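Long-range contacts in 462aa long hypothetical selenium-binding protein (Sulfolobus tokodaii, PDB 2ECE), which is of unknown function but, as a beta-propeller of the selenium-binding protein family, may bind selenium: residues D26-C32 against F44-V50; K415-K420 against F435-E441; L259-T263 against S458-P462; R8-P14 against A80-L85; L309-L313 against N407-P411. All coordinates share one frame; numbering follows the deposited sequence.

Contact 1 of 5, residues D26-C32 against F44-V50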
# COMPACT_ATOMS: atom_id res chain seq x y z
N ASP A 26 -14.01 -3.00 -13.81
CA ASP A 26 -15.45 -3.12 -13.54
C ASP A 26 -15.71 -3.18 -12.04
O ASP A 26 -16.78 -2.78 -11.57
CB ASP A 26 -16.02 -4.41 -14.15
CG ASP A 26 -16.23 -4.32 -15.64
OD1 ASP A 26 -16.67 -3.25 -16.13
OD2 ASP A 26 -15.98 -5.33 -16.33
N LEU A 27 -14.73 -3.69 -11.29
CA LEU A 27 -14.88 -3.85 -9.85
C LEU A 27 -13.67 -3.39 -9.06
O LEU A 27 -12.57 -3.27 -9.59
CB LEU A 27 -15.12 -5.32 -9.51
CG LEU A 27 -16.23 -6.05 -10.24
CD1 LEU A 27 -16.00 -7.56 -10.12
CD2 LEU A 27 -17.59 -5.65 -9.66
N ALA A 28 -13.90 -3.18 -7.77
CA ALA A 28 -12.86 -2.76 -6.85
C ALA A 28 -12.98 -3.63 -5.61
O ALA A 28 -14.01 -3.64 -4.94
CB ALA A 28 -13.02 -1.30 -6.48
N TYR A 29 -11.93 -4.39 -5.32
CA TYR A 29 -11.92 -5.24 -4.14
C TYR A 29 -11.30 -4.38 -3.05
O TYR A 29 -10.26 -3.77 -3.26
CB TYR A 29 -11.09 -6.50 -4.41
CG TYR A 29 -11.68 -7.37 -5.50
CD1 TYR A 29 -12.90 -8.02 -5.33
CD2 TYR A 29 -11.01 -7.53 -6.72
CE1 TYR A 29 -13.45 -8.82 -6.33
CE2 TYR A 29 -11.55 -8.33 -7.74
CZ TYR A 29 -12.77 -8.98 -7.53
OH TYR A 29 -13.29 -9.79 -8.52
N VAL A 30 -11.94 -4.33 -1.88
CA VAL A 30 -11.42 -3.50 -0.80
C VAL A 30 -11.24 -4.25 0.51
O VAL A 30 -12.16 -4.91 1.00
CB VAL A 30 -12.36 -2.29 -0.56
CG1 VAL A 30 -11.74 -1.32 0.43
CG2 VAL A 30 -12.65 -1.60 -1.90
N ALA A 31 -10.04 -4.14 1.07
CA ALA A 31 -9.76 -4.79 2.34
C ALA A 31 -10.44 -3.96 3.43
O ALA A 31 -10.12 -2.79 3.60
CB ALA A 31 -8.26 -4.85 2.58
N CYS A 32 -11.38 -4.57 4.14
CA CYS A 32 -12.12 -3.88 5.20
C CYS A 32 -11.93 -4.55 6.56
O CYS A 32 -11.77 -5.77 6.63
CB CYS A 32 -13.60 -3.82 4.86
SG CYS A 32 -13.95 -2.81 3.41
N PHE A 44 -13.24 -8.33 6.38
CA PHE A 44 -13.78 -8.86 5.14
C PHE A 44 -13.28 -8.13 3.91
O PHE A 44 -12.73 -7.03 4.01
CB PHE A 44 -15.31 -8.77 5.16
CG PHE A 44 -15.83 -7.36 5.30
CD1 PHE A 44 -16.21 -6.62 4.18
CD2 PHE A 44 -15.94 -6.77 6.56
CE1 PHE A 44 -16.70 -5.31 4.31
CE2 PHE A 44 -16.42 -5.46 6.70
CZ PHE A 44 -16.81 -4.73 5.57
N ILE A 45 -13.47 -8.75 2.76
CA ILE A 45 -13.09 -8.15 1.49
C ILE A 45 -14.40 -7.69 0.88
O ILE A 45 -15.33 -8.48 0.71
CB ILE A 45 -12.44 -9.17 0.52
CG1 ILE A 45 -11.01 -9.48 0.97
CG2 ILE A 45 -12.45 -8.60 -0.91
CD1 ILE A 45 -10.03 -8.33 0.76
N ALA A 46 -14.49 -6.41 0.57
CA ALA A 46 -15.72 -5.89 -0.02
C ALA A 46 -15.57 -5.82 -1.53
O ALA A 46 -14.50 -5.47 -2.03
CB ALA A 46 -16.02 -4.51 0.54
N VAL A 47 -16.64 -6.17 -2.24
CA VAL A 47 -16.63 -6.11 -3.69
C VAL A 47 -17.47 -4.90 -4.08
O VAL A 47 -18.68 -4.89 -3.87
CB VAL A 47 -17.25 -7.38 -4.31
CG1 VAL A 47 -17.18 -7.29 -5.83
CG2 VAL A 47 -16.50 -8.62 -3.82
N VAL A 48 -16.82 -3.88 -4.63
CA VAL A 48 -17.49 -2.66 -5.04
C VAL A 48 -17.63 -2.54 -6.55
O VAL A 48 -16.65 -2.69 -7.29
CB VAL A 48 -16.74 -1.42 -4.51
CG1 VAL A 48 -17.42 -0.15 -4.99
CG2 VAL A 48 -16.69 -1.44 -2.99
N ASP A 49 -18.87 -2.29 -7.00
CA ASP A 49 -19.16 -2.14 -8.42
C ASP A 49 -18.67 -0.74 -8.76
O ASP A 49 -19.16 0.26 -8.23
CB ASP A 49 -20.66 -2.23 -8.71
CG ASP A 49 -20.96 -2.35 -10.20
OD1 ASP A 49 -20.23 -1.73 -11.01
OD2 ASP A 49 -21.92 -3.07 -10.56
N VAL A 50 -17.71 -0.69 -9.66
CA VAL A 50 -17.10 0.55 -10.02
C VAL A 50 -17.31 1.02 -11.47
O VAL A 50 -16.67 1.97 -11.93
CB VAL A 50 -15.59 0.43 -9.62
CG1 VAL A 50 -14.67 0.55 -10.81
CG2 VAL A 50 -15.28 1.43 -8.54
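Main-chain bonds join D26-C32 to F44-V50 as antiparallel strands: A28 pairs with V48, V30 with A46 and C32 with F44, each pair through two N-H...O bonds, and V50 N adds one to D26 O (3.0 Å). The aromatic contact is at the C32-F44 end. F44 holds CG between its backbone N and carbonyl carbon (chi1 60°), which swings the ring across to C32; C32 CB stands over one face, 3.5 Å from the centroid, with SG oblique to the ring. With an alanine here in place of F44, C32 CB and SG would probably lose this aromatic cover, leaving a gap beside them. Apolar packing runs along both faces: V47 CG2 meets the ring edge of Y29 at CD1 (3.9 Å), while V30 CG2 touches V48 CG2 (4.2 Å) on the other. The pair forms the middle of a four-stranded propeller blade, flanked by strand 60-65 beyond 44-49 and strand 443-449 beyond 27-33.

Contact 2 of 5, residues K415-K420 against F435-E441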
# COMPACT_ATOMS: atom_id res chain seq x y z
N LYS A 415 -14.44 5.77 10.66
CA LYS A 415 -15.36 4.91 9.94
C LYS A 415 -14.94 4.93 8.48
O LYS A 415 -14.66 6.00 7.92
CB LYS A 415 -16.80 5.41 10.12
CG LYS A 415 -17.28 5.27 11.57
CD LYS A 415 -18.64 5.89 11.78
CE LYS A 415 -19.05 5.79 13.25
NZ LYS A 415 -20.34 6.49 13.51
N GLY A 416 -14.90 3.76 7.87
CA GLY A 416 -14.45 3.66 6.49
C GLY A 416 -15.32 4.19 5.36
O GLY A 416 -16.55 4.12 5.40
N TRP A 417 -14.63 4.72 4.36
CA TRP A 417 -15.27 5.22 3.15
C TRP A 417 -14.32 5.01 1.99
O TRP A 417 -13.15 4.66 2.17
CB TRP A 417 -15.64 6.72 3.24
CG TRP A 417 -14.62 7.70 3.83
CD1 TRP A 417 -14.71 8.32 5.05
CD2 TRP A 417 -13.44 8.23 3.20
NE1 TRP A 417 -13.67 9.20 5.21
CE2 TRP A 417 -12.87 9.17 4.10
CE3 TRP A 417 -12.81 8.01 1.97
CZ2 TRP A 417 -11.71 9.88 3.80
CZ3 TRP A 417 -11.64 8.73 1.67
CH2 TRP A 417 -11.11 9.65 2.59
N MET A 418 -14.84 5.18 0.78
CA MET A 418 -14.03 5.08 -0.41
C MET A 418 -14.49 6.20 -1.31
O MET A 418 -15.67 6.31 -1.65
CB MET A 418 -14.18 3.74 -1.13
CG MET A 418 -13.38 3.74 -2.43
SD MET A 418 -12.92 2.13 -3.07
CE MET A 418 -14.51 1.49 -3.43
N VAL A 419 -13.54 7.04 -1.68
CA VAL A 419 -13.80 8.18 -2.52
C VAL A 419 -13.14 8.01 -3.87
O VAL A 419 -12.08 7.37 -3.97
CB VAL A 419 -13.27 9.46 -1.83
CG1 VAL A 419 -13.02 10.56 -2.85
CG2 VAL A 419 -14.28 9.93 -0.78
N LYS A 420 -13.76 8.57 -4.90
CA LYS A 420 -13.19 8.50 -6.24
C LYS A 420 -12.80 9.90 -6.68
O LYS A 420 -13.55 10.86 -6.49
CB LYS A 420 -14.16 7.90 -7.25
CG LYS A 420 -13.57 7.88 -8.66
CD LYS A 420 -14.31 6.98 -9.64
CE LYS A 420 -15.52 7.66 -10.27
NZ LYS A 420 -16.04 6.87 -11.44
N PHE A 435 -19.76 9.38 -6.99
CA PHE A 435 -19.26 8.15 -6.38
C PHE A 435 -18.95 8.24 -4.89
O PHE A 435 -18.31 9.19 -4.43
CB PHE A 435 -18.01 7.67 -7.13
CG PHE A 435 -17.51 6.33 -6.69
CD1 PHE A 435 -16.68 6.20 -5.57
CD2 PHE A 435 -17.91 5.17 -7.36
CE1 PHE A 435 -16.26 4.94 -5.14
CE2 PHE A 435 -17.49 3.91 -6.93
CZ PHE A 435 -16.66 3.79 -5.82
N PHE A 436 -19.39 7.24 -4.14
CA PHE A 436 -19.13 7.18 -2.70
C PHE A 436 -19.56 5.87 -2.08
O PHE A 436 -20.66 5.38 -2.33
CB PHE A 436 -19.82 8.33 -1.96
CG PHE A 436 -19.33 8.51 -0.54
CD1 PHE A 436 -20.06 8.04 0.54
CD2 PHE A 436 -18.11 9.12 -0.30
CE1 PHE A 436 -19.58 8.19 1.84
CE2 PHE A 436 -17.61 9.27 0.99
CZ PHE A 436 -18.35 8.80 2.07
N VAL A 437 -18.68 5.31 -1.26
CA VAL A 437 -18.98 4.09 -0.55
C VAL A 437 -18.73 4.40 0.92
O VAL A 437 -17.66 4.90 1.29
CB VAL A 437 -18.08 2.92 -0.97
CG1 VAL A 437 -18.50 1.65 -0.24
CG2 VAL A 437 -18.16 2.72 -2.48
N ASP A 438 -19.74 4.12 1.73
CA ASP A 438 -19.66 4.32 3.17
C ASP A 438 -19.69 2.89 3.72
O ASP A 438 -20.65 2.16 3.51
CB ASP A 438 -20.86 5.14 3.64
CG ASP A 438 -21.27 4.83 5.06
OD1 ASP A 438 -20.39 4.55 5.90
OD2 ASP A 438 -22.49 4.88 5.33
N PHE A 439 -18.62 2.49 4.40
CA PHE A 439 -18.53 1.14 4.93
C PHE A 439 -19.15 0.95 6.31
O PHE A 439 -18.91 -0.06 6.97
CB PHE A 439 -17.07 0.70 4.91
CG PHE A 439 -16.49 0.56 3.52
CD1 PHE A 439 -16.78 -0.57 2.75
CD2 PHE A 439 -15.70 1.56 2.97
CE1 PHE A 439 -16.29 -0.69 1.45
CE2 PHE A 439 -15.21 1.45 1.67
CZ PHE A 439 -15.50 0.32 0.91
N GLY A 440 -19.94 1.93 6.74
CA GLY A 440 -20.59 1.83 8.04
C GLY A 440 -19.63 1.95 9.21
O GLY A 440 -18.98 2.97 9.37
N GLU A 441 -19.54 0.90 10.02
CA GLU A 441 -18.64 0.92 11.17
C GLU A 441 -17.32 0.23 10.84
O GLU A 441 -16.38 0.22 11.64
CB GLU A 441 -19.28 0.23 12.38
CG GLU A 441 -20.57 0.89 12.89
CD GLU A 441 -20.34 2.28 13.46
OE1 GLU A 441 -19.39 2.46 14.25
OE2 GLU A 441 -21.13 3.20 13.12
O HOH W 1 -17.73 6.59 6.49
O HOH W 2 -16.15 10.29 -4.43
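F439 N donates to G416 O (2.8 Å) and M418 N to V437 O (2.9 Å), and the longer V437 N to M418 O bond completes the main-chain pairing. D438 OD1 accepts from G440 N, an Asx turn that bends the chain as it leaves the strand, and G440 has the positive phi that favours glycine. At the exposed end K415 and E441 run alongside each other and form a long salt bridge, NZ of K415 lying 3.4 Å from OE2 of E441. At the far end K420 N donates to a water (3.0 Å).

Packing then divides between the two faces. M418 CG is anti to the backbone N (chi1 176°), and a bend at chi3 brings CE to the ring edge of F435 at CZ (4.0 Å) and to V437 CG2. The F439 ring turns its edge to the main chain at G416 and W417, and its CE2 touches M418 CB (3.8 Å). On the other face F436 sets CZ against W417 CB (3.6 Å), while V419 CG2 meets its ring edge at CE2. M418, F435, V437 and F439 also pack on V48 or V30 of the adjoining sheet. Antiparallel pairing of the last two strands of a four-stranded sheet, one face laid on the next sheet, is characteristic of a beta-propeller blade.

Contact 3 of 5, residues L259-T263 against S458-P462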
# COMPACT_ATOMS: atom_id res chain seq x y z
N LEU A 259 9.53 3.08 -10.78
CA LEU A 259 8.78 3.58 -11.93
C LEU A 259 8.33 2.31 -12.65
O LEU A 259 8.97 1.26 -12.54
CB LEU A 259 9.65 4.45 -12.85
CG LEU A 259 10.01 5.85 -12.34
CD1 LEU A 259 10.50 6.70 -13.52
CD2 LEU A 259 8.81 6.51 -11.71
N HIS A 260 7.22 2.39 -13.38
CA HIS A 260 6.69 1.22 -14.07
C HIS A 260 7.54 0.75 -15.25
O HIS A 260 7.62 -0.45 -15.53
CB HIS A 260 5.26 1.51 -14.50
CG HIS A 260 4.35 1.84 -13.36
ND1 HIS A 260 3.85 0.88 -12.49
CD2 HIS A 260 3.88 3.02 -12.90
CE1 HIS A 260 3.12 1.46 -11.56
NE2 HIS A 260 3.13 2.76 -11.78
N ASP A 261 8.18 1.70 -15.93
CA ASP A 261 9.05 1.40 -17.08
C ASP A 261 10.29 0.71 -16.52
O ASP A 261 11.09 1.34 -15.83
CB ASP A 261 9.46 2.72 -17.74
CG ASP A 261 10.27 2.51 -19.02
OD1 ASP A 261 10.88 1.44 -19.21
OD2 ASP A 261 10.31 3.46 -19.83
N PRO A 262 10.47 -0.59 -16.81
CA PRO A 262 11.63 -1.32 -16.29
C PRO A 262 13.01 -0.85 -16.76
O PRO A 262 14.02 -1.28 -16.21
CB PRO A 262 11.33 -2.76 -16.69
CG PRO A 262 10.65 -2.59 -18.01
CD PRO A 262 9.68 -1.45 -17.72
N THR A 263 13.05 0.01 -17.77
CA THR A 263 14.34 0.50 -18.25
C THR A 263 14.82 1.61 -17.33
O THR A 263 15.96 2.06 -17.41
CB THR A 263 14.26 1.05 -19.70
OG1 THR A 263 13.39 2.19 -19.75
CG2 THR A 263 13.75 -0.01 -20.64
N SER A 458 3.95 -5.46 -12.03
CA SER A 458 5.26 -4.95 -12.42
C SER A 458 5.43 -5.55 -13.81
O SER A 458 4.86 -6.59 -14.12
CB SER A 458 6.37 -5.40 -11.46
OG SER A 458 6.41 -6.80 -11.33
N TYR A 459 6.20 -4.89 -14.67
CA TYR A 459 6.36 -5.37 -16.03
C TYR A 459 7.79 -5.71 -16.43
O TYR A 459 8.75 -5.20 -15.85
CB TYR A 459 5.76 -4.33 -16.97
CG TYR A 459 4.41 -3.82 -16.48
CD1 TYR A 459 4.33 -2.73 -15.61
CD2 TYR A 459 3.23 -4.48 -16.82
CE1 TYR A 459 3.11 -2.31 -15.08
CE2 TYR A 459 2.00 -4.07 -16.31
CZ TYR A 459 1.95 -2.99 -15.43
OH TYR A 459 0.74 -2.61 -14.91
N CYS A 460 7.94 -6.58 -17.43
CA CYS A 460 9.26 -6.96 -17.90
C CYS A 460 9.62 -6.37 -19.26
O CYS A 460 10.71 -6.62 -19.78
CB CYS A 460 9.41 -8.48 -17.95
SG CYS A 460 10.07 -9.17 -16.40
N TYR A 461 8.73 -5.58 -19.83
CA TYR A 461 9.00 -4.98 -21.13
C TYR A 461 8.66 -3.50 -21.14
O TYR A 461 7.67 -3.07 -20.54
CB TYR A 461 8.23 -5.72 -22.23
CG TYR A 461 8.47 -7.21 -22.18
CD1 TYR A 461 7.73 -8.02 -21.32
CD2 TYR A 461 9.52 -7.79 -22.92
CE1 TYR A 461 8.03 -9.37 -21.18
CE2 TYR A 461 9.82 -9.15 -22.78
CZ TYR A 461 9.07 -9.93 -21.90
OH TYR A 461 9.40 -11.25 -21.71
N PRO A 462 9.49 -2.68 -21.80
CA PRO A 462 9.29 -1.24 -21.88
C PRO A 462 8.15 -0.81 -22.79
O PRO A 462 7.68 0.33 -22.68
CB PRO A 462 10.64 -0.74 -22.38
CG PRO A 462 11.05 -1.82 -23.31
CD PRO A 462 10.73 -3.07 -22.50
OXT PRO A 462 7.75 -1.63 -23.64
O HOH W 3 7.25 -2.53 -13.80
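Y459 opens the contact through both main chain and ring: its N donates to a water that in turn donates to H260 O, each at 2.7 Å, and its ring lies alongside the H260 side chain, with CD1 turning an edge to H260 O. Its carbonyl O then rests against P262 CB (3.6 Å). C460 faces away toward its disulfide partner C86, so that its main chain alone passes P262. Y461 also turns its side chain away, its OH bonding to L85 O, while its carbonyl carbon lies 3.8 Å from P262 CG. At the C-terminal P462, CB touches T263 CG2 (3.6 Å) and D261 OD1 (3.9 Å). That oxygen already accepts from T263 N (3.0 Å) in an Asx turn, and T263 OG1 (2.7 Å) adds a second bond from the same face of the carboxylate. The direct touches are thus van der Waals contacts, most extensive at P262, and the polar link between the segments is a single water; the covalent hold on this tail comes from the disulfide.

Contact 4 of 5, residues R8-P14 against A80-L85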
# COMPACT_ATOMS: atom_id res chain seq x y z
N ARG A 8 -3.34 -17.30 -23.10
CA ARG A 8 -2.81 -16.34 -22.14
C ARG A 8 -3.87 -15.50 -21.43
O ARG A 8 -4.90 -15.14 -22.02
CB ARG A 8 -1.82 -15.40 -22.82
CG ARG A 8 -0.92 -14.65 -21.87
CD ARG A 8 0.02 -15.61 -21.14
NE ARG A 8 0.79 -16.44 -22.07
CZ ARG A 8 1.86 -17.15 -21.72
NH1 ARG A 8 2.30 -17.11 -20.47
NH2 ARG A 8 2.49 -17.89 -22.62
N ASP A 9 -3.61 -15.18 -20.17
CA ASP A 9 -4.53 -14.37 -19.38
C ASP A 9 -4.63 -12.99 -20.03
O ASP A 9 -3.62 -12.33 -20.26
CB ASP A 9 -4.01 -14.24 -17.95
CG ASP A 9 -5.07 -13.72 -17.00
OD1 ASP A 9 -5.64 -12.64 -17.26
OD2 ASP A 9 -5.33 -14.40 -15.99
N PRO A 10 -5.85 -12.55 -20.36
CA PRO A 10 -6.04 -11.24 -20.98
C PRO A 10 -5.69 -10.05 -20.09
O PRO A 10 -5.57 -8.92 -20.58
CB PRO A 10 -7.51 -11.26 -21.39
CG PRO A 10 -8.13 -12.16 -20.36
CD PRO A 10 -7.13 -13.28 -20.28
N THR A 11 -5.51 -10.27 -18.79
CA THR A 11 -5.16 -9.16 -17.92
C THR A 11 -3.66 -9.05 -17.70
O THR A 11 -3.20 -8.19 -16.94
CB THR A 11 -5.87 -9.26 -16.55
OG1 THR A 11 -5.49 -10.47 -15.91
CG2 THR A 11 -7.38 -9.22 -16.74
N PHE A 12 -2.89 -9.92 -18.34
CA PHE A 12 -1.43 -9.85 -18.24
C PHE A 12 -1.00 -8.88 -19.33
O PHE A 12 -1.34 -9.06 -20.50
CB PHE A 12 -0.78 -11.21 -18.50
CG PHE A 12 -0.93 -12.20 -17.38
CD1 PHE A 12 -1.55 -11.85 -16.18
CD2 PHE A 12 -0.43 -13.49 -17.52
CE1 PHE A 12 -1.69 -12.78 -15.15
CE2 PHE A 12 -0.56 -14.42 -16.50
CZ PHE A 12 -1.19 -14.06 -15.30
N TYR A 13 -0.24 -7.85 -18.96
CA TYR A 13 0.22 -6.86 -19.92
C TYR A 13 1.74 -6.91 -19.98
O TYR A 13 2.41 -6.92 -18.95
CB TYR A 13 -0.25 -5.47 -19.48
CG TYR A 13 -1.66 -5.45 -18.93
CD1 TYR A 13 -1.89 -5.26 -17.56
CD2 TYR A 13 -2.77 -5.65 -19.77
CE1 TYR A 13 -3.19 -5.26 -17.03
CE2 TYR A 13 -4.07 -5.65 -19.25
CZ TYR A 13 -4.27 -5.45 -17.88
OH TYR A 13 -5.55 -5.45 -17.37
N PRO A 14 2.32 -6.96 -21.20
CA PRO A 14 3.78 -7.01 -21.32
C PRO A 14 4.44 -5.76 -20.76
O PRO A 14 5.47 -5.84 -20.08
CB PRO A 14 4.00 -7.10 -22.84
CG PRO A 14 2.72 -7.68 -23.36
CD PRO A 14 1.68 -6.98 -22.52
N ALA A 80 -1.07 -14.04 -9.34
CA ALA A 80 -0.26 -13.86 -10.54
C ALA A 80 -0.66 -12.59 -11.28
O ALA A 80 -1.80 -12.14 -11.19
CB ALA A 80 -0.40 -15.07 -11.47
N CYS A 81 0.29 -12.02 -12.00
CA CYS A 81 0.02 -10.81 -12.74
C CYS A 81 0.92 -10.65 -13.97
O CYS A 81 1.50 -11.63 -14.43
CB CYS A 81 0.14 -9.61 -11.80
SG CYS A 81 1.69 -9.42 -10.88
N SER A 82 1.04 -9.43 -14.48
CA SER A 82 1.85 -9.19 -15.68
C SER A 82 3.28 -9.74 -15.64
O SER A 82 3.87 -10.03 -16.68
CB SER A 82 1.89 -7.69 -15.99
OG SER A 82 0.59 -7.22 -16.33
N SER A 83 3.82 -9.88 -14.43
CA SER A 83 5.18 -10.39 -14.27
C SER A 83 5.32 -11.81 -14.84
O SER A 83 6.43 -12.26 -15.09
CB SER A 83 5.56 -10.40 -12.79
OG SER A 83 4.66 -11.22 -12.05
N ALA A 84 4.19 -12.49 -15.04
CA ALA A 84 4.21 -13.85 -15.58
C ALA A 84 4.70 -13.90 -17.03
O ALA A 84 5.10 -14.95 -17.52
CB ALA A 84 2.81 -14.47 -15.50
N LEU A 85 4.66 -12.75 -17.71
CA LEU A 85 5.11 -12.67 -19.09
C LEU A 85 6.62 -12.50 -19.16
O LEU A 85 7.20 -12.45 -20.25
CB LEU A 85 4.42 -11.50 -19.80
CG LEU A 85 2.90 -11.65 -19.97
CD1 LEU A 85 2.33 -10.39 -20.61
CD2 LEU A 85 2.58 -12.87 -20.82
O HOH W 4 5.52 -8.28 -18.23
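F12 and L85 carry most of this contact, which packs the N-terminal segment of the propeller chain against a short 3-10 turn at S82-L85. The aromatic ring is held between two layers: D9 CB sits over the centre of one face, and C81 O lies above the opposite face, offset toward the rim, with CE1 3.5 Å away. A84 CB meets F12 CE2 at 3.5 Å and A80 CB meets CZ at 4.0 Å. A serine at F12 would probably leave D9 CB and C81 O without the ring that separates them and open a gap beside A84. L85 continues the apolar packing: with CG anti to its carbonyl carbon (chi1 -65°) and the chain extended beyond, it lays CD1 against F12 CB (3.8 Å) and P14 CG (3.9 Å) and CD2 against R8 CD (3.8 Å).

Polar bonds shape both sides. D9 OD1 accepts from T11 N in an Asx turn that precedes F12, and also from T11 OG1. A water lies within hydrogen-bonding distance of P14 O and S82 O. S82 OG is also bonded to D457, beyond the two segments. Across the contact, Y13 N donates to S82 OG at 2.8 Å, with a nearly straight N-H...O angle of 167°.

Contact 5 of 5, residues L309-L313 against N407-P411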
# COMPACT_ATOMS: atom_id res chain seq x y z
N LEU A 309 -7.21 19.40 18.46
CA LEU A 309 -6.13 18.46 18.22
C LEU A 309 -6.25 17.21 19.09
O LEU A 309 -6.65 17.30 20.24
CB LEU A 309 -4.79 19.12 18.51
CG LEU A 309 -3.86 19.61 17.40
CD1 LEU A 309 -4.65 20.29 16.29
CD2 LEU A 309 -2.83 20.55 18.00
N PRO A 310 -5.90 16.04 18.54
CA PRO A 310 -5.99 14.81 19.35
C PRO A 310 -4.86 14.85 20.38
O PRO A 310 -3.84 15.50 20.16
CB PRO A 310 -5.81 13.71 18.31
CG PRO A 310 -4.92 14.35 17.29
CD PRO A 310 -5.54 15.73 17.15
N GLU A 311 -5.04 14.14 21.49
CA GLU A 311 -4.06 14.12 22.58
C GLU A 311 -2.59 13.99 22.15
O GLU A 311 -1.74 14.73 22.63
CB GLU A 311 -4.40 13.00 23.57
CG GLU A 311 -3.98 13.29 25.01
CD GLU A 311 -4.70 14.50 25.59
OE1 GLU A 311 -5.95 14.54 25.53
OE2 GLU A 311 -4.02 15.40 26.12
N ILE A 312 -2.31 13.05 21.25
CA ILE A 312 -0.94 12.83 20.80
C ILE A 312 -0.31 14.04 20.11
O ILE A 312 0.92 14.17 20.08
CB ILE A 312 -0.87 11.59 19.87
CG1 ILE A 312 0.59 11.18 19.64
CG2 ILE A 312 -1.57 11.88 18.55
CD1 ILE A 312 0.74 9.78 19.06
N LEU A 313 -1.13 14.93 19.57
CA LEU A 313 -0.63 16.11 18.88
C LEU A 313 -0.72 17.42 19.67
O LEU A 313 -0.11 18.42 19.27
CB LEU A 313 -1.35 16.31 17.54
CG LEU A 313 -1.09 15.30 16.42
CD1 LEU A 313 -1.85 15.73 15.17
CD2 LEU A 313 0.40 15.22 16.13
N ASN A 407 -7.19 5.13 16.08
CA ASN A 407 -7.74 5.53 17.36
C ASN A 407 -6.97 6.63 18.08
O ASN A 407 -7.53 7.31 18.93
CB ASN A 407 -7.88 4.30 18.25
CG ASN A 407 -8.88 3.29 17.70
OD1 ASN A 407 -9.63 3.60 16.76
ND2 ASN A 407 -8.89 2.09 18.27
N GLN A 408 -5.70 6.82 17.73
CA GLN A 408 -4.90 7.86 18.36
C GLN A 408 -5.05 9.20 17.66
O GLN A 408 -5.19 10.24 18.31
CB GLN A 408 -3.42 7.49 18.36
CG GLN A 408 -3.07 6.32 19.24
CD GLN A 408 -1.60 5.98 19.13
OE1 GLN A 408 -1.14 5.48 18.10
NE2 GLN A 408 -0.84 6.27 20.18
N PHE A 409 -5.01 9.17 16.33
CA PHE A 409 -5.14 10.40 15.55
C PHE A 409 -6.57 10.82 15.25
O PHE A 409 -6.82 12.00 14.98
CB PHE A 409 -4.33 10.29 14.26
CG PHE A 409 -2.84 10.29 14.48
CD1 PHE A 409 -2.15 9.11 14.74
CD2 PHE A 409 -2.13 11.50 14.47
CE1 PHE A 409 -0.77 9.12 14.99
CE2 PHE A 409 -0.76 11.52 14.71
CZ PHE A 409 -0.07 10.33 14.98
N TYR A 410 -7.49 9.87 15.28
CA TYR A 410 -8.91 10.14 15.04
C TYR A 410 -9.64 9.35 16.12
O TYR A 410 -10.34 8.38 15.84
CB TYR A 410 -9.32 9.68 13.64
CG TYR A 410 -8.67 10.50 12.54
CD1 TYR A 410 -9.15 11.77 12.22
CD2 TYR A 410 -7.51 10.06 11.90
CE1 TYR A 410 -8.50 12.58 11.29
CE2 TYR A 410 -6.85 10.86 10.97
CZ TYR A 410 -7.34 12.12 10.68
OH TYR A 410 -6.66 12.93 9.80
N PRO A 411 -9.48 9.78 17.39
CA PRO A 411 -10.09 9.15 18.57
C PRO A 411 -11.61 9.11 18.60
O PRO A 411 -12.19 8.29 19.31
CB PRO A 411 -9.50 9.96 19.72
CG PRO A 411 -9.41 11.32 19.13
CD PRO A 411 -8.81 11.04 17.77
O HOH W 5 -4.26 10.61 20.84
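I312 has CG1 anti to the backbone N (chi1 -168°), which leaves CG2 between N and the carbonyl carbon and sends it over the face of the F409 ring. F409, its CG anti to the carbonyl carbon (chi1 -70°), brings the ring back toward the 309-313 loop to meet it. The result is a CH-pi contact: I312 CG2 is 4.1 Å from the F409 centroid and 18° off the ring normal, displaced toward the rim near CE2. L313 comes to the same corner of the ring, CD2 lying 4.1 Å from F409 CE2, its side chain at about a right angle to that of F409. The other branch of I312 ends with CD1 4.0 Å from Q408 NE2, whose amide has its oxygen bonded to L217 N.

Beside this cluster P310 CB rests 3.5 Å from Q408 O and 4.1 Å from P411 CD, at the C-terminal end of helix 403-409. Within the loop, L313 N bonds to P310 O and draws the chain into a tight bend. A water accepts from I312 N (3.2 Å) and donates to Q408 O (2.7 Å). The loop is therefore held to the helix end by apolar and CH-pi packing, with that water as the polar bridge serving a carbonyl of the last helical turn.

From the N terminus, contact 4 joins 8-14 to the loop after strand 77-78 and closes a loop that encloses the hairpin of contact 1. Contact 3 opens between strands 250-258 and 266-274 and shuts only at the C-terminal tail; within that span contact 5 ties the loop after strand 291-304 to the end of helix 403-409, and contact 2 follows, its segment adjoining in sequence. No two loops cross. Contacts 1 and 2 belong to neighbouring blades and touch directly, C32 SG packing on F439. Contacts 3 and 4 also meet, Y461 N probably bonding to P14 O, so both chain ends gather in one region. Contact 5 lies on the opposite side of the chain's centre from both.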